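Local coordinates for Dye-decolorizing peroxidase Tfu_3078 (Thermobifida fusca, PDB 5FW4), which uses a non-covalently bound heme b to oxidise, with hydrogen peroxide, many compounds, reacting strongly with anthraquinone dyes and modestly with azo dyes and standard peroxidase substrates, at residues I85-A90 against F184-G189. Sequence-based numbering, arbitrary orientation.
Sequences IALDLA and FMLQVG
I85 and L186 exchange two backbone hydrogen bonds, N of I85 to O of L186 and N of L186 to O of I85, both 2.9 Å long. L87 and F184 form the next hydrogen-bonded pair. Here the amide N of F184, 2.8 Å from O of L87, lies nearly on the line of the L87 C=O bond, whereas N of L87 sits 32° out of the F184 carbonyl plane. Between them lies the non-hydrogen-bonded pair A86 and M185, where the antiparallel strands close to 4.7 Å between CA atoms. Both CA-H groups of this pair point at carbonyls already engaged by amides: CA of A86 lies 3.3 Å from O of F184, and CA of M185 approaches O of I85.

I85, L87, F184 and L186 project from one face of the sheet. The contact between L87 and L186 is diagonal rather than within a bridge pair: the CD1 methyl of L87 rests against CG and CD1 of L186, each at 4.0 Å. Beyond the last pair, L89 brings its CD2 methyl to the edge of the F184 ring, in the ring plane and 3.8 Å from CE2. F184 has CG anti to its carbonyl carbon (chi1 -58°), which sets the ring beside the end of strand 81-89, within reach of that methyl.

The pairing joins the two central strands of the four-stranded antiparallel sheet of the N-terminal ferredoxin-like domain, one of the two such domains in a DyP-type peroxidase, away from the heme. Strand 211-220 flanks 81-89, and strand 141-146 flanks 184-190. Helices 97-120, 148-153 and 193-205 cover the face bearing F184 and L186, with W111 meeting the F184 ring edge-to-face and V200 packing on I85.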
loop_
_atom_site.group_PDB
_atom_site.type_symbol
_atom_site.label_atom_id
_atom_site.label_comp_id
_atom_site.label_asym_id
_atom_site.label_seq_id
_atom_site.Cartn_x
_atom_site.Cartn_y
_atom_site.Cartn_z
ATOM N N ILE A 85 6.171 -2.552 11.826
ATOM C CA ILE A 85 5.664 -3.812 12.376
ATOM C C ILE A 85 6.051 -3.879 13.864
ATOM O O ILE A 85 7.220 -3.746 14.229
ATOM C CB ILE A 85 6.262 -5.029 11.663
ATOM C CG1 ILE A 85 6.111 -4.912 10.150
ATOM C CG2 ILE A 85 5.644 -6.325 12.205
ATOM C CD1 ILE A 85 6.989 -5.884 9.390
ATOM N N ALA A 86 5.037 -3.999 14.708
ATOM C CA ALA A 86 5.189 -4.203 16.138
ATOM C C ALA A 86 4.968 -5.681 16.402
ATOM O O ALA A 86 3.968 -6.279 15.951
ATOM C CB ALA A 86 4.195 -3.382 16.932
ATOM N N LEU A 87 5.887 -6.248 17.154
ATOM C CA LEU A 87 5.821 -7.639 17.538
ATOM C C LEU A 87 6.011 -7.850 19.043
ATOM O O LEU A 87 6.746 -7.110 19.703
ATOM C CB LEU A 87 6.903 -8.420 16.771
ATOM C CG LEU A 87 7.061 -8.308 15.249
ATOM C CD1 LEU A 87 8.163 -7.345 14.888
ATOM C CD2 LEU A 87 7.437 -9.700 14.665
ATOM N N ASP A 88 5.430 -8.942 19.561
ATOM C CA ASP A 88 5.579 -9.354 20.934
ATOM C C ASP A 88 6.334 -10.663 20.899
ATOM O O ASP A 88 6.292 -11.372 19.876
ATOM C CB ASP A 88 4.218 -9.566 21.588
ATOM C CG ASP A 88 3.466 -8.239 21.786
ATOM O OD1 ASP A 88 4.191 -7.257 21.917
ATOM O OD2 ASP A 88 2.212 -8.211 21.772
ATOM N N LEU A 89 7.020 -10.956 21.997
ATOM C CA LEU A 89 7.523 -12.330 22.211
ATOM C C LEU A 89 6.339 -13.284 22.110
ATOM O O LEU A 89 5.243 -12.972 22.559
ATOM C CB LEU A 89 8.173 -12.425 23.574
ATOM C CG LEU A 89 9.496 -11.711 23.752
ATOM C CD1 LEU A 89 9.809 -11.553 25.236
ATOM C CD2 LEU A 89 10.592 -12.507 23.037
ATOM N N ALA A 90 6.555 -14.480 21.557
ATOM C CA ALA A 90 5.503 -15.458 21.455
ATOM C C ALA A 90 4.874 -15.720 22.831
ATOM O O ALA A 90 5.544 -15.679 23.846
ATOM C CB ALA A 90 6.073 -16.747 20.875
ATOM N N PHE A 184 8.771 -5.372 20.467
ATOM C CA PHE A 184 9.748 -5.066 19.462
ATOM C C PHE A 184 9.155 -4.265 18.325
ATOM O O PHE A 184 7.942 -4.342 18.028
ATOM C CB PHE A 184 10.298 -6.349 18.823
ATOM C CG PHE A 184 10.919 -7.267 19.789
ATOM C CD1 PHE A 184 12.208 -7.044 20.249
ATOM C CD2 PHE A 184 10.227 -8.373 20.240
ATOM C CE1 PHE A 184 12.795 -7.936 21.145
ATOM C CE2 PHE A 184 10.800 -9.257 21.142
ATOM C CZ PHE A 184 12.088 -9.039 21.581
ATOM N N MET A 185 10.054 -3.603 17.626
ATOM C CA MET A 185 9.725 -3.027 16.346
ATOM C C MET A 185 10.664 -3.378 15.219
ATOM O O MET A 185 11.870 -3.332 15.355
ATOM C CB MET A 185 9.697 -1.501 16.413
ATOM C CG MET A 185 9.402 -0.927 15.040
ATOM S SD MET A 185 9.870 0.763 14.774
ATOM C CE MET A 185 11.616 0.807 15.085
ATOM N N LEU A 186 10.072 -3.610 14.072
ATOM C CA LEU A 186 10.780 -3.560 12.827
ATOM C C LEU A 186 10.262 -2.416 12.003
ATOM O O LEU A 186 9.066 -2.365 11.733
ATOM C CB LEU A 186 10.551 -4.852 12.050
ATOM C CG LEU A 186 11.243 -6.076 12.638
ATOM C CD1 LEU A 186 10.786 -7.273 11.814
ATOM C CD2 LEU A 186 12.754 -5.903 12.610
ATOM N N GLN A 187 11.157 -1.523 11.590
ATOM C CA GLN A 187 10.847 -0.561 10.543
ATOM C C GLN A 187 11.639 -0.925 9.303
ATOM O O GLN A 187 12.884 -0.929 9.317
ATOM C CB GLN A 187 11.116 0.901 10.962
ATOM C CG GLN A 187 10.935 1.893 9.799
ATOM C CD GLN A 187 11.460 3.287 10.051
ATOM O OE1 GLN A 187 10.733 4.293 9.851
ATOM N NE2 GLN A 187 12.727 3.387 10.445
ATOM N N VAL A 188 10.915 -1.237 8.236
ATOM C CA VAL A 188 11.517 -1.621 6.975
ATOM C C VAL A 188 11.087 -0.610 5.937
ATOM O O VAL A 188 9.877 -0.326 5.778
ATOM C CB VAL A 188 11.102 -3.066 6.597
ATOM C CG1 VAL A 188 11.989 -3.652 5.517
ATOM C CG2 VAL A 188 11.116 -3.932 7.845
ATOM N N GLY A 189 12.079 -0.096 5.218
ATOM C CA GLY A 189 11.863 0.918 4.200
ATOM C C GLY A 189 12.508 0.544 2.898
ATOM O O GLY A 189 13.589 -0.067 2.876
#